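Local coordinates for disulfide bond forming protein (DsbF) (Mycobacterium tuberculosis, PDB 3IOS) that probably oxidises reduced, unfolded secreted proteins so that they form disulfide bonds, working as a thioredoxin-fold oxidoreductase, at residues C51-G56 against R132-Q137; Q55-V60 against P117-V122; G62-S67 against D138-R143. One frame throughout, in Å; residues are numbered along the deposited sequence. Where two conformers were deposited one is given.

Overall arrangement
All three contacts draw their first segment from helix 52-67, the helix that begins with the two cysteines of the thioredoxin-type motif. Contact 1 uses its start, contact 2 the turns just beyond, and contact 3 its last turns. The partners are the loop before helix 137-147, strand 118-122 in the five-stranded mixed sheet, and helix 137-147 itself. Contacts 1 and 2 share Gln55 and Gly56, and their centres lie about 6 Å apart. Contact 3 is centred about 9 Å from contact 2 and 13 Å from contact 1. Along the chain contact 2 closes before contact 1, at 117-122, while contact 3 crosses both. Together they join this helix to the C-terminal part of the thioredoxin fold.

Contact 1: C51-G56 against R132-Q137; sequences CPTCQG and RGRMSQ
The guanidinium of Arg134 is the flat group of this contact, and Thr53 OG1 approaches it obliquely. The setting is the active-site end of a thioredoxin fold, where Cys51 and Cys54 form a CxxC motif at the start of helix 52-67. Thr53 lies between these two cysteines. The one polar link across the contact is weak: Arg134 NH1 donates to Thr53 OG1 at 3.3 Å, with a bent N-H...O angle of 129°. Alongside it the Thr53 methyl packs on the arginine. CG2 lies 4.0 Å from Arg134 NE and 4.1 Å from Arg134 CB. Thr53 therefore offers both branches, the hydroxyl to NH1 and the methyl to CB and the guanidinium nitrogens NE and NH1. The two side chains cross at about a right angle. A bend at chi3 (56°) carries the Arg134 guanidinium over toward the helix. Arg134 also touches a crystal neighbour, so its pose may owe something to the lattice. The contact is small and lies at the surface. It joins the first turn of helix 52-67 to the loop that follows strand 128-132. That loop is held from other sides too: Gly133 pairs with Pro117 through the backbone, and Ser136 OG caps helix 137-147 at Glu139 N. Met135 turns inward, onto Tyr119 and Phe121 of strand 118-122. Cys51 occupies the N-cap of helix 52-67. A disulfide between Cys51 and Cys54 is seen for this protein, and this crystal mixes oxidised and reduced forms. In one modelled conformer the sulfurs, Cys51 SG and Cys54 SG, are 3.7 Å apart, too far for a disulfide. In that conformer of Cys51, SG also accepts a weak capping bond from Cys54 N, again at 3.7 Å.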
loop_
_atom_site.group_PDB
_atom_site.type_symbol
_atom_site.label_atom_id
_atom_site.label_comp_id
_atom_site.label_asym_id
_atom_site.label_seq_id
_atom_site.Cartn_x
_atom_site.Cartn_y
_atom_site.Cartn_z
ATOM N N CYS A 51 1.006 -3.852 -14.281
ATOM C CA CYS A 51 1.604 -2.562 -14.482
ATOM C C CYS A 51 3.136 -2.609 -14.426
ATOM O O CYS A 51 3.728 -2.905 -13.364
ATOM C CB CYS A 51 0.987 -1.705 -13.301
ATOM S SG CYS A 51 1.549 0.065 -13.578
ATOM N N PRO A 52 3.766 -2.304 -15.539
ATOM C CA PRO A 52 5.213 -2.283 -15.605
ATOM C C PRO A 52 5.885 -1.346 -14.646
ATOM O O PRO A 52 6.981 -1.629 -14.159
ATOM C CB PRO A 52 5.479 -1.950 -17.076
ATOM C CG PRO A 52 4.302 -1.112 -17.449
ATOM C CD PRO A 52 3.159 -1.856 -16.805
ATOM N N THR A 53 5.234 -0.227 -14.377
ATOM C CA THR A 53 5.785 0.742 -13.443
ATOM C C THR A 53 5.753 0.143 -12.038
ATOM O O THR A 53 6.711 0.286 -11.278
ATOM C CB THR A 53 4.992 2.061 -13.474
ATOM O OG1 THR A 53 5.044 2.611 -14.798
ATOM C CG2 THR A 53 5.577 3.065 -12.497
ATOM N N CYS A 54 4.659 -0.532 -11.691
ATOM C CA CYS A 54 4.570 -1.162 -10.375
ATOM C C CYS A 54 5.579 -2.279 -10.234
ATOM O O CYS A 54 6.140 -2.487 -9.162
ATOM C CB CYS A 54 3.178 -1.725 -10.139
ATOM S SG CYS A 54 1.915 -0.438 -9.935
ATOM N N GLN A 55 5.797 -3.005 -11.321
ATOM C CA GLN A 55 6.760 -4.092 -11.312
ATOM C C GLN A 55 8.137 -3.499 -11.042
ATOM O O GLN A 55 8.940 -4.074 -10.307
ATOM C CB GLN A 55 6.736 -4.818 -12.661
ATOM C CG GLN A 55 5.441 -5.580 -12.903
ATOM C CD GLN A 55 5.243 -5.977 -14.353
ATOM O OE1 GLN A 55 6.166 -5.900 -15.165
ATOM N NE2 GLN A 55 4.031 -6.407 -14.684
ATOM N N GLY A 56 8.392 -2.329 -11.616
ATOM C CA GLY A 56 9.673 -1.677 -11.416
ATOM C C GLY A 56 9.848 -1.090 -10.029
ATOM O O GLY A 56 10.952 -1.083 -9.486
ATOM N N ARG A 132 -0.194 10.504 -6.411
ATOM C CA ARG A 132 -0.431 9.691 -7.592
ATOM C C ARG A 132 0.755 9.773 -8.532
ATOM O O ARG A 132 1.179 10.860 -8.927
ATOM C CB ARG A 132 -1.697 10.164 -8.300
ATOM C CG ARG A 132 -2.931 10.068 -7.431
ATOM C CD ARG A 132 -4.155 10.612 -8.143
ATOM N NE ARG A 132 -5.372 10.376 -7.372
ATOM C CZ ARG A 132 -5.633 10.924 -6.189
ATOM N NH1 ARG A 132 -6.768 10.640 -5.569
ATOM N NH2 ARG A 132 -4.769 11.760 -5.628
ATOM N N GLY A 133 1.295 8.615 -8.883
ATOM C CA GLY A 133 2.430 8.583 -9.776
ATOM C C GLY A 133 3.537 7.723 -9.211
ATOM O O GLY A 133 3.404 7.150 -8.129
ATOM N N ARG A 134 4.637 7.640 -9.946
ATOM C CA ARG A 134 5.772 6.843 -9.521
ATOM C C ARG A 134 6.536 7.573 -8.432
ATOM O O ARG A 134 6.369 8.778 -8.239
ATOM C CB ARG A 134 6.687 6.559 -10.713
ATOM C CG ARG A 134 7.135 7.798 -11.464
ATOM C CD ARG A 134 7.901 7.434 -12.728
ATOM N NE ARG A 134 7.119 6.565 -13.602
ATOM C CZ ARG A 134 7.489 6.207 -14.829
ATOM N NH1 ARG A 134 6.712 5.410 -15.550
ATOM N NH2 ARG A 134 8.632 6.651 -15.338
ATOM N N MET A 135 7.360 6.832 -7.706
ATOM C CA MET A 135 8.152 7.428 -6.654
ATOM C C MET A 135 9.506 6.757 -6.554
ATOM O O MET A 135 9.612 5.529 -6.559
ATOM C CB MET A 135 7.430 7.332 -5.315
ATOM C CG MET A 135 8.004 8.278 -4.288
ATOM S SD MET A 135 6.988 8.442 -2.851
ATOM C CE MET A 135 5.503 9.230 -3.526
ATOM N N SER A 136 10.545 7.576 -6.468
ATOM C CA SER A 136 11.903 7.078 -6.364
ATOM C C SER A 136 12.149 6.568 -4.954
ATOM O O SER A 136 11.404 6.884 -4.023
ATOM C CB SER A 136 12.896 8.194 -6.665
ATOM O OG SER A 136 12.799 9.208 -5.684
ATOM N N GLN A 137 13.214 5.793 -4.798
ATOM C CA GLN A 137 13.560 5.261 -3.490
ATOM C C GLN A 137 13.859 6.402 -2.520
ATOM O O GLN A 137 13.471 6.357 -1.355
ATOM C CB GLN A 137 14.768 4.327 -3.599
ATOM C CG GLN A 137 15.080 3.608 -2.300
ATOM C CD GLN A 137 16.131 2.530 -2.461
ATOM O OE1 GLN A 137 16.058 1.707 -3.371
ATOM N NE2 GLN A 137 17.112 2.522 -1.564
#

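Contact 2: Q55-V60 against P117-V122; sequences QGEAPV and PAYAFV
Glu57 OE1 and the hydroxyl of Tyr119 form a short hydrogen bond, 2.6 Å from Tyr119 OH to Glu57 OE1, with the tyrosine as donor. OE1 sits at the ring edge, in the plane of the phenol. The phenol in turn meets the carboxylate from above, 58° out of the carboxylate plane. The two planes are turned 55° apart. Beside the bond, the ring of Pro117 packs against the same oxygen, its CG 3.8 Å from Glu57 OE1. Glu57 CB also lies 3.8 Å from Tyr119 OH. With CG beside its backbone N (chi1 -54°) and the chain extended beyond, Glu57 reaches from helix 52-67 toward strand 118-122. Tyr119 is steadied further out by ring stacking with Trp45 on strand 42-47. Pro117 follows a cis peptide bond and touches Thr53 and Cys54. This is the cis-proline beside the CxxC motif that is a hallmark of the thioredoxin fold. Just beyond Glu57, the helix is kinked at residues 59 and 60: Pro59 has no N-H, and Val60 N makes only a weak bond to Glu57 O. The other carboxylate oxygen, Glu57 OE2, accepts from Met135 N in the loop before helix 137-147. The two donors, Tyr119 OH and Met135 N, thus occupy both oxygens of this buried carboxylate, which limits its rotation.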
loop_
_atom_site.group_PDB
_atom_site.type_symbol
_atom_site.label_atom_id
_atom_site.label_comp_id
_atom_site.label_asym_id
_atom_site.label_seq_id
_atom_site.Cartn_x
_atom_site.Cartn_y
_atom_site.Cartn_z
ATOM N N GLN A 55 5.797 -3.005 -11.321
ATOM C CA GLN A 55 6.760 -4.092 -11.312
ATOM C C GLN A 55 8.137 -3.499 -11.042
ATOM O O GLN A 55 8.940 -4.074 -10.307
ATOM C CB GLN A 55 6.736 -4.818 -12.661
ATOM C CG GLN A 55 5.441 -5.580 -12.903
ATOM C CD GLN A 55 5.243 -5.977 -14.353
ATOM O OE1 GLN A 55 6.166 -5.900 -15.165
ATOM N NE2 GLN A 55 4.031 -6.407 -14.684
ATOM N N GLY A 56 8.392 -2.329 -11.616
ATOM C CA GLY A 56 9.673 -1.677 -11.416
ATOM C C GLY A 56 9.848 -1.090 -10.029
ATOM O O GLY A 56 10.952 -1.083 -9.486
ATOM N N GLU A 57 8.765 -0.600 -9.438
ATOM C CA GLU A 57 8.858 -0.006 -8.111
ATOM C C GLU A 57 8.779 -1.013 -6.968
ATOM O O GLU A 57 9.152 -0.701 -5.839
ATOM C CB GLU A 57 7.768 1.047 -7.926
ATOM C CG GLU A 57 7.757 2.112 -9.003
ATOM C CD GLU A 57 7.026 3.364 -8.574
ATOM O OE1 GLU A 57 5.955 3.247 -7.944
ATOM O OE2 GLU A 57 7.519 4.468 -8.879
ATOM N N ALA A 58 8.296 -2.214 -7.261
ATOM C CA ALA A 58 8.154 -3.242 -6.235
ATOM C C ALA A 58 9.402 -3.460 -5.375
ATOM O O ALA A 58 9.319 -3.432 -4.150
ATOM C CB ALA A 58 7.713 -4.556 -6.870
ATOM N N PRO A 59 10.575 -3.671 -5.997
ATOM C CA PRO A 59 11.783 -3.882 -5.187
ATOM C C PRO A 59 12.140 -2.671 -4.327
ATOM O O PRO A 59 12.721 -2.809 -3.248
ATOM C CB PRO A 59 12.850 -4.204 -6.232
ATOM C CG PRO A 59 12.378 -3.456 -7.440
ATOM C CD PRO A 59 10.891 -3.734 -7.434
ATOM N N VAL A 60 11.782 -1.486 -4.807
ATOM C CA VAL A 60 12.047 -0.255 -4.075
ATOM C C VAL A 60 11.141 -0.173 -2.850
ATOM O O VAL A 60 11.588 0.154 -1.750
ATOM C CB VAL A 60 11.795 0.975 -4.958
ATOM C CG1 VAL A 60 11.929 2.241 -4.138
ATOM C CG2 VAL A 60 12.775 0.982 -6.120
ATOM N N PRO A 117 0.661 3.724 -10.528
ATOM C CA PRO A 117 0.820 3.488 -9.094
ATOM C C PRO A 117 0.408 4.713 -8.289
ATOM O O PRO A 117 0.293 5.817 -8.828
ATOM C CB PRO A 117 2.307 3.189 -8.965
ATOM C CG PRO A 117 2.896 4.123 -9.973
ATOM C CD PRO A 117 1.967 3.976 -11.166
ATOM N N ALA A 118 0.166 4.504 -7.002
ATOM C CA ALA A 118 -0.200 5.588 -6.105
ATOM C C ALA A 118 0.259 5.202 -4.711
ATOM O O ALA A 118 0.474 4.019 -4.420
ATOM C CB ALA A 118 -1.704 5.823 -6.122
ATOM N N TYR A 119 0.417 6.207 -3.859
ATOM C CA TYR A 119 0.860 5.994 -2.489
ATOM C C TYR A 119 0.023 6.829 -1.535
ATOM O O TYR A 119 -0.272 7.990 -1.818
ATOM C CB TYR A 119 2.328 6.415 -2.345
ATOM C CG TYR A 119 3.294 5.577 -3.136
ATOM C CD1 TYR A 119 3.974 4.519 -2.536
ATOM C CD2 TYR A 119 3.503 5.812 -4.494
ATOM C CE1 TYR A 119 4.837 3.714 -3.265
ATOM C CE2 TYR A 119 4.364 5.008 -5.237
ATOM C CZ TYR A 119 5.026 3.960 -4.612
ATOM O OH TYR A 119 5.879 3.155 -5.330
ATOM N N ALA A 120 -0.380 6.241 -0.414
ATOM C CA ALA A 120 -1.131 6.993 0.580
ATOM C C ALA A 120 -0.266 7.007 1.828
ATOM O O ALA A 120 0.086 5.952 2.357
ATOM C CB ALA A 120 -2.469 6.335 0.866
ATOM N N PHE A 121 0.102 8.202 2.280
ATOM C CA PHE A 121 0.932 8.323 3.471
ATOM C C PHE A 121 0.062 8.699 4.654
ATOM O O PHE A 121 -0.681 9.678 4.613
ATOM C CB PHE A 121 2.044 9.358 3.241
ATOM C CG PHE A 121 2.974 8.989 2.115
ATOM C CD1 PHE A 121 2.680 9.347 0.802
ATOM C CD2 PHE A 121 4.101 8.210 2.358
ATOM C CE1 PHE A 121 3.496 8.933 -0.251
ATOM C CE2 PHE A 121 4.921 7.791 1.309
ATOM C CZ PHE A 121 4.615 8.154 0.001
ATOM N N VAL A 122 0.145 7.887 5.700
ATOM C CA VAL A 122 -0.645 8.094 6.900
ATOM C C VAL A 122 0.260 8.401 8.080
ATOM O O VAL A 122 1.105 7.584 8.433
ATOM C CB VAL A 122 -1.452 6.826 7.233
ATOM C CG1 VAL A 122 -2.375 7.092 8.407
ATOM C CG2 VAL A 122 -2.237 6.370 6.006
#

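Contact 3: G62-S67 against D138-R143; sequences GQVAAS and DELTRR
Val64 lays both methyls against Leu140. Its CG2 is 3.8 Å from Leu140 CD2, and its CG1 is 4.0 Å from Leu140 CG, so the valine fork packs over the branched end of the leucine. The same CG2 also meets Thr141 OG1 at 3.8 Å. That hydroxyl is committed elsewhere, to Gln137 O one turn back in its own helix, so it meets the valine only by packing. Leu140 has CG anti to its backbone nitrogen (chi1 -176°), which carries CD2 to the valine. Its other neighbours include Phe121 and Met135. In the thioredoxin fold these two helices, 52-67 and 137-147, lie on the same face of the central sheet. Val64 also touches Val144, further along helix 137-147, and Phe73 of strand 72-77 in that sheet. Near the end of helix 52-67, Ser67 OG bonds to Gln63 O at 3.0 Å. The Ser67 backbone N reaches that oxygen from the opposite face of the carbonyl. On helix 137-147, Arg143 grips Glu139 side-on within one turn. Both nitrogens go to a single oxygen, with Arg143 NE 2.8 Å and Arg143 NH1 3.1 Å from Glu139 OE2, close to the guanidinium plane.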
loop_
_atom_site.group_PDB
_atom_site.type_symbol
_atom_site.label_atom_id
_atom_site.label_comp_id
_atom_site.label_asym_id
_atom_site.label_seq_id
_atom_site.Cartn_x
_atom_site.Cartn_y
_atom_site.Cartn_z
ATOM N N GLY A 62 9.753 -2.638 -1.384
ATOM C CA GLY A 62 10.167 -3.696 -0.480
ATOM C C GLY A 62 11.382 -3.302 0.337
ATOM O O GLY A 62 11.458 -3.580 1.533
ATOM N N GLN A 63 12.333 -2.641 -0.308
ATOM C CA GLN A 63 13.547 -2.213 0.374
ATOM C C GLN A 63 13.236 -1.181 1.452
ATOM O O GLN A 63 13.719 -1.285 2.581
ATOM C CB GLN A 63 14.537 -1.640 -0.642
ATOM C CG GLN A 63 15.933 -1.392 -0.090
ATOM C CD GLN A 63 16.935 -1.049 -1.180
ATOM O OE1 GLN A 63 18.115 -0.822 -0.907
ATOM N NE2 GLN A 63 16.466 -1.012 -2.424
ATOM N N VAL A 64 12.427 -0.181 1.115
ATOM C CA VAL A 64 12.082 0.847 2.089
ATOM C C VAL A 64 11.280 0.250 3.249
ATOM O O VAL A 64 11.474 0.628 4.405
ATOM C CB VAL A 64 11.294 2.011 1.423
ATOM C CG1 VAL A 64 10.908 3.055 2.460
ATOM C CG2 VAL A 64 12.160 2.664 0.350
ATOM N N ALA A 65 10.390 -0.690 2.944
ATOM C CA ALA A 65 9.592 -1.332 3.977
ATOM C C ALA A 65 10.509 -2.056 4.957
ATOM O O ALA A 65 10.333 -1.956 6.171
ATOM C CB ALA A 65 8.613 -2.326 3.352
ATOM N N ALA A 66 11.487 -2.774 4.418
ATOM C CA ALA A 66 12.430 -3.526 5.244
ATOM C C ALA A 66 13.296 -2.619 6.113
ATOM O O ALA A 66 13.643 -2.970 7.245
ATOM C CB ALA A 66 13.314 -4.380 4.354
ATOM N N SER A 67 13.641 -1.451 5.581
ATOM C CA SER A 67 14.484 -0.493 6.289
ATOM C C SER A 67 13.730 0.323 7.332
ATOM O O SER A 67 14.339 0.961 8.190
ATOM C CB SER A 67 15.138 0.455 5.286
ATOM O OG SER A 67 15.929 -0.265 4.359
ATOM N N ASP A 138 14.540 7.438 -3.004
ATOM C CA ASP A 138 14.858 8.571 -2.148
ATOM C C ASP A 138 13.614 9.316 -1.693
ATOM O O ASP A 138 13.494 9.672 -0.521
ATOM C CB ASP A 138 15.812 9.546 -2.856
ATOM C CG ASP A 138 17.212 8.980 -3.014
ATOM O OD1 ASP A 138 17.663 8.261 -2.101
ATOM O OD2 ASP A 138 17.868 9.266 -4.039
ATOM N N GLU A 139 12.676 9.563 -2.605
ATOM C CA GLU A 139 11.477 10.267 -2.196
ATOM C C GLU A 139 10.651 9.451 -1.209
ATOM O O GLU A 139 10.145 9.992 -0.229
ATOM C CB GLU A 139 10.595 10.646 -3.395
ATOM C CG GLU A 139 9.429 11.517 -2.943
ATOM C CD GLU A 139 8.512 11.976 -4.064
ATOM O OE1 GLU A 139 8.857 11.793 -5.245
ATOM O OE2 GLU A 139 7.443 12.530 -3.742
ATOM N N LEU A 140 10.510 8.155 -1.467
ATOM C CA LEU A 140 9.729 7.299 -0.577
ATOM C C LEU A 140 10.382 7.296 0.802
ATOM O O LEU A 140 9.706 7.428 1.823
ATOM C CB LEU A 140 9.655 5.875 -1.145
ATOM C CG LEU A 140 8.799 4.860 -0.377
ATOM C CD1 LEU A 140 7.383 5.392 -0.178
ATOM C CD2 LEU A 140 8.777 3.547 -1.157
ATOM N N THR A 141 11.706 7.180 0.825
ATOM C CA THR A 141 12.447 7.178 2.084
ATOM C C THR A 141 12.200 8.480 2.840
ATOM O O THR A 141 11.905 8.476 4.035
ATOM C CB THR A 141 13.957 7.023 1.826
ATOM O OG1 THR A 141 14.205 5.767 1.185
ATOM C CG2 THR A 141 14.746 7.091 3.139
ATOM N N ARG A 142 12.319 9.606 2.139
ATOM C CA ARG A 142 12.095 10.901 2.772
ATOM C C ARG A 142 10.656 11.095 3.253
ATOM O O ARG A 142 10.427 11.663 4.320
ATOM C CB ARG A 142 12.499 12.018 1.807
ATOM C CG ARG A 142 14.004 12.093 1.589
ATOM C CD ARG A 142 14.353 12.899 0.351
ATOM N NE ARG A 142 15.784 12.844 0.072
ATOM C CZ ARG A 142 16.317 13.020 -1.130
ATOM N NH1 ARG A 142 17.635 12.955 -1.287
ATOM N NH2 ARG A 142 15.533 13.250 -2.178
ATOM N N ARG A 143 9.678 10.626 2.480
ATOM C CA ARG A 143 8.289 10.767 2.901
ATOM C C ARG A 143 8.006 9.884 4.118
ATOM O O ARG A 143 7.325 10.296 5.057
ATOM C CB ARG A 143 7.342 10.413 1.755
ATOM C CG ARG A 143 7.218 11.518 0.719
ATOM C CD ARG A 143 6.167 11.168 -0.312
ATOM N NE ARG A 143 6.049 12.181 -1.354
ATOM C CZ ARG A 143 5.263 13.253 -1.284
ATOM N NH1 ARG A 143 5.233 14.112 -2.292
ATOM N NH2 ARG A 143 4.498 13.463 -0.219
#